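Local coordinates for AOC_like domain-containing protein (Frankia sp. Cc1.17, PDB 7DVI) that catalyses an exo-selective intermolecular Diels-Alder reaction on non-natural substrates and has an allene oxide cyclase-like barrel fold, at residues V119-E133 and P139-G151. Sequence-based numbering, arbitrary orientation.
Sequences VGLDGVYRGLDGRRE and PDQPVEARISLHG
Gly120, on strand 114-121, meets Leu149, its backbone N lying 3.7 Å from Leu149 CD2. The same methyl approaches CD1 of the Tyr125 ring at 4.1 Å, the two side chains crossing at about a right angle, while the phenol OH reaches on to Asp94. Leu128 then lays its CB against Leu149 CB and its CD1 against the CA of Gly151; with CG anti to the carbonyl carbon (chi1 -85°), Leu149 turns CD2 toward Gly120, Tyr125 and Leu128.

From Asp129 onward the pairing is antiparallel; the N-to-C directions of the strand segments 129-133 and 143-150 lie 170° apart. Asp129 with His150, Arg131 with Ser148 and Glu133 with Arg146 are hydrogen-bonded pairs, each closed by two backbone N-H...O bonds. At the non-hydrogen-bonded pair Gly130 with Leu149 the CA atoms close to 4.2 Å, and a CB on Gly130 would clash with Ser148 O. Arg132 sets NH1 3.4 Å from Ala145 CB, which lies at the edge of its guanidinium; Glu88 and Glu30 take its charge. Glu133 runs alongside Arg146, and its OE1 forms a salt bridge with Arg146 NH2 (2.9 Å), which stands 44° out of the carboxylate plane; Arg146 NH1 also bridges to Glu26 of strand 22-37. Glu133 OE2 offers its anti lone pair to Arg131 NE at 2.7 Å, so one carboxylate joins an arginine of its own strand to one of the partner strand, a salt-bridge network. Replacing Glu133 by alanine removes the shared carboxylate, and would probably leave Arg131 NE without its salt-bridge mate and Arg146 with Glu26 but no anion across the hairpin.

The hairpin of strands 129-135 and 143-150 belongs to the closed antiparallel barrel of the allene oxide cyclase-like fold: strand 129-135 pairs also with strand 114-121, Ile147 packs on Leu92 and Ile97, and Lys77 of the second subunit bridges Asp129 and the C-terminal carboxylate of Gly151.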
# COMPACT_ATOMS: atom_id res chain seq x y z
N VAL A 119 -3.19 9.30 -4.22
CA VAL A 119 -4.13 9.37 -5.37
C VAL A 119 -4.69 10.79 -5.42
O VAL A 119 -5.10 11.35 -4.38
CB VAL A 119 -5.26 8.31 -5.29
CG1 VAL A 119 -6.09 8.43 -4.02
CG2 VAL A 119 -6.16 8.38 -6.52
N GLY A 120 -4.78 11.34 -6.63
CA GLY A 120 -5.42 12.65 -6.85
C GLY A 120 -6.91 12.56 -6.73
O GLY A 120 -7.48 11.64 -7.29
N LEU A 121 -7.48 13.49 -5.99
CA LEU A 121 -8.93 13.65 -5.90
C LEU A 121 -9.41 14.86 -6.73
O LEU A 121 -10.57 14.83 -7.13
CB LEU A 121 -9.31 13.82 -4.43
CG LEU A 121 -8.87 12.68 -3.49
CD1 LEU A 121 -9.39 13.00 -2.09
CD2 LEU A 121 -9.37 11.34 -3.99
N ASP A 122 -8.59 15.88 -6.97
CA ASP A 122 -9.14 17.17 -7.45
C ASP A 122 -8.04 18.02 -8.07
O ASP A 122 -6.86 17.80 -7.75
CB ASP A 122 -9.88 17.93 -6.34
CG ASP A 122 -11.00 18.85 -6.82
OD1 ASP A 122 -11.19 18.93 -8.06
OD2 ASP A 122 -11.66 19.48 -5.97
N GLY A 123 -8.44 18.97 -8.93
CA GLY A 123 -7.47 19.89 -9.56
C GLY A 123 -6.46 19.12 -10.35
O GLY A 123 -6.83 18.13 -11.05
N VAL A 124 -5.20 19.54 -10.34
CA VAL A 124 -4.22 18.99 -11.33
C VAL A 124 -3.98 17.48 -11.07
O VAL A 124 -3.46 16.81 -11.98
CB VAL A 124 -2.89 19.76 -11.30
CG1 VAL A 124 -3.10 21.21 -11.75
CG2 VAL A 124 -2.22 19.71 -9.92
N TYR A 125 -4.31 16.96 -9.88
CA TYR A 125 -3.96 15.56 -9.49
C TYR A 125 -5.03 14.56 -9.97
O TYR A 125 -4.85 13.32 -9.84
CB TYR A 125 -3.80 15.50 -7.97
CG TYR A 125 -2.82 16.51 -7.45
CD1 TYR A 125 -1.47 16.37 -7.74
CD2 TYR A 125 -3.22 17.61 -6.72
CE1 TYR A 125 -0.54 17.31 -7.31
CE2 TYR A 125 -2.30 18.55 -6.28
CZ TYR A 125 -0.96 18.39 -6.58
OH TYR A 125 -0.02 19.30 -6.14
N ARG A 126 -6.16 15.06 -10.44
CA ARG A 126 -7.29 14.19 -10.83
C ARG A 126 -6.83 13.28 -11.96
O ARG A 126 -6.17 13.75 -12.90
CB ARG A 126 -8.53 15.03 -11.16
CG ARG A 126 -9.80 14.20 -11.22
CD ARG A 126 -10.96 15.02 -11.77
NE ARG A 126 -11.44 15.97 -10.78
CZ ARG A 126 -12.42 15.70 -9.91
NH1 ARG A 126 -13.01 14.52 -9.90
NH2 ARG A 126 -12.81 16.63 -9.05
N GLY A 127 -7.02 11.97 -11.79
CA GLY A 127 -6.58 10.94 -12.73
C GLY A 127 -5.11 10.61 -12.64
O GLY A 127 -4.61 9.83 -13.49
N LEU A 128 -4.43 11.12 -11.61
CA LEU A 128 -3.03 10.77 -11.34
C LEU A 128 -2.92 9.98 -10.01
O LEU A 128 -3.73 10.21 -9.13
CB LEU A 128 -2.26 12.06 -11.14
CG LEU A 128 -1.80 12.83 -12.38
CD1 LEU A 128 -2.71 12.64 -13.54
CD2 LEU A 128 -1.53 14.27 -12.05
N ASP A 129 -1.79 9.32 -9.82
CA ASP A 129 -1.45 8.70 -8.50
C ASP A 129 0.08 8.60 -8.42
O ASP A 129 0.76 8.89 -9.42
CB ASP A 129 -2.20 7.38 -8.34
CG ASP A 129 -1.72 6.24 -9.22
OD1 ASP A 129 -0.63 6.33 -9.81
OD2 ASP A 129 -2.44 5.23 -9.27
N GLY A 130 0.61 8.21 -7.25
CA GLY A 130 2.06 8.20 -7.00
C GLY A 130 2.34 8.07 -5.50
O GLY A 130 1.75 7.17 -4.87
N ARG A 131 3.10 8.99 -4.94
CA ARG A 131 3.64 8.84 -3.58
C ARG A 131 3.75 10.20 -2.94
O ARG A 131 3.96 11.21 -3.66
CB ARG A 131 5.01 8.19 -3.63
CG ARG A 131 4.92 6.68 -3.84
CD ARG A 131 6.30 6.07 -3.82
NE ARG A 131 7.01 6.28 -2.55
CZ ARG A 131 6.91 5.51 -1.46
NH1 ARG A 131 6.06 4.50 -1.45
NH2 ARG A 131 7.63 5.77 -0.39
N ARG A 132 3.54 10.19 -1.63
CA ARG A 132 3.75 11.30 -0.69
C ARG A 132 4.89 10.77 0.18
O ARG A 132 4.79 9.66 0.66
CB ARG A 132 2.50 11.60 0.13
CG ARG A 132 2.64 12.76 1.10
CD ARG A 132 3.40 12.50 2.38
NE ARG A 132 2.86 13.27 3.48
CZ ARG A 132 3.37 14.38 3.97
NH1 ARG A 132 4.49 14.88 3.49
NH2 ARG A 132 2.76 14.99 4.95
N GLU A 133 5.95 11.54 0.31
CA GLU A 133 7.18 11.12 1.01
C GLU A 133 7.60 12.24 1.94
O GLU A 133 7.18 13.39 1.72
CB GLU A 133 8.28 10.78 -0.00
CG GLU A 133 8.05 9.50 -0.76
CD GLU A 133 8.91 9.34 -2.00
OE1 GLU A 133 9.75 10.22 -2.28
OE2 GLU A 133 8.69 8.35 -2.71
N PRO A 139 14.62 16.56 15.16
CA PRO A 139 13.44 16.37 16.01
C PRO A 139 12.75 17.71 16.31
O PRO A 139 13.45 18.67 16.50
CB PRO A 139 14.06 15.72 17.26
CG PRO A 139 15.26 14.97 16.72
CD PRO A 139 15.82 15.89 15.67
N ASP A 140 11.42 17.73 16.26
CA ASP A 140 10.53 18.88 16.59
C ASP A 140 10.83 20.10 15.72
O ASP A 140 10.41 21.19 16.12
CB ASP A 140 10.63 19.25 18.07
CG ASP A 140 10.76 18.03 18.96
OD1 ASP A 140 10.37 16.95 18.52
OD2 ASP A 140 11.29 18.17 20.08
N GLN A 141 11.51 19.90 14.58
CA GLN A 141 11.74 20.88 13.48
C GLN A 141 10.96 20.46 12.25
O GLN A 141 10.81 19.27 11.96
CB GLN A 141 13.19 20.88 12.99
CG GLN A 141 14.22 21.21 14.06
CD GLN A 141 13.76 22.42 14.81
OE1 GLN A 141 13.74 23.52 14.27
NE2 GLN A 141 13.32 22.19 16.03
N PRO A 142 10.56 21.40 11.38
CA PRO A 142 9.87 21.03 10.16
C PRO A 142 10.54 19.92 9.36
O PRO A 142 11.75 19.82 9.20
CB PRO A 142 9.89 22.32 9.36
CG PRO A 142 9.88 23.40 10.43
CD PRO A 142 10.77 22.85 11.52
N VAL A 143 9.70 19.10 8.77
CA VAL A 143 10.13 17.94 7.96
C VAL A 143 10.36 18.39 6.51
O VAL A 143 9.91 19.43 6.13
CB VAL A 143 8.98 16.95 8.25
CG1 VAL A 143 8.05 16.67 7.09
CG2 VAL A 143 9.43 15.74 9.01
N GLU A 144 11.15 17.69 5.74
CA GLU A 144 11.25 17.87 4.29
C GLU A 144 10.25 16.90 3.66
O GLU A 144 10.19 15.73 4.10
CB GLU A 144 12.64 17.49 3.83
CG GLU A 144 12.88 17.82 2.38
CD GLU A 144 14.23 17.34 1.88
OE1 GLU A 144 15.02 16.86 2.70
OE2 GLU A 144 14.43 17.37 0.67
N ALA A 145 9.52 17.34 2.65
CA ALA A 145 8.52 16.48 1.98
C ALA A 145 8.67 16.57 0.45
O ALA A 145 9.42 17.44 -0.09
CB ALA A 145 7.15 16.83 2.49
N ARG A 146 8.15 15.56 -0.23
CA ARG A 146 8.00 15.55 -1.69
C ARG A 146 6.71 14.84 -2.06
O ARG A 146 6.20 13.95 -1.29
CB ARG A 146 9.25 15.02 -2.40
CG ARG A 146 9.52 13.54 -2.29
CD ARG A 146 10.81 13.25 -3.02
NE ARG A 146 10.71 13.45 -4.47
CZ ARG A 146 10.18 12.57 -5.32
NH1 ARG A 146 10.17 12.85 -6.61
NH2 ARG A 146 9.63 11.45 -4.89
N ILE A 147 6.16 15.28 -3.18
CA ILE A 147 4.90 14.76 -3.77
C ILE A 147 5.17 14.51 -5.24
O ILE A 147 5.73 15.39 -5.92
CB ILE A 147 3.76 15.75 -3.52
CG1 ILE A 147 3.55 15.96 -2.02
CG2 ILE A 147 2.49 15.30 -4.21
CD1 ILE A 147 2.74 17.15 -1.71
N SER A 148 4.86 13.31 -5.69
CA SER A 148 5.15 12.90 -7.07
C SER A 148 3.99 12.04 -7.57
O SER A 148 3.81 10.93 -7.06
CB SER A 148 6.49 12.24 -7.07
OG SER A 148 6.83 11.80 -8.36
N LEU A 149 3.15 12.58 -8.46
CA LEU A 149 1.99 11.86 -9.05
C LEU A 149 2.10 11.87 -10.58
O LEU A 149 2.63 12.87 -11.14
CB LEU A 149 0.71 12.51 -8.55
CG LEU A 149 0.19 12.02 -7.19
CD1 LEU A 149 0.93 12.67 -6.03
CD2 LEU A 149 -1.28 12.30 -7.05
N HIS A 150 1.58 10.82 -11.23
CA HIS A 150 1.84 10.43 -12.63
C HIS A 150 0.55 9.84 -13.16
O HIS A 150 -0.26 9.32 -12.35
CB HIS A 150 3.03 9.45 -12.78
CG HIS A 150 4.21 9.87 -11.97
ND1 HIS A 150 5.27 10.63 -12.50
CD2 HIS A 150 4.50 9.71 -10.65
CE1 HIS A 150 6.15 10.91 -11.55
NE2 HIS A 150 5.69 10.35 -10.39
N GLY A 151 0.37 9.93 -14.48
CA GLY A 151 -0.90 9.60 -15.15
C GLY A 151 -0.98 8.12 -15.47
O GLY A 151 -1.99 7.64 -16.05
OXT GLY A 151 0.01 7.43 -15.12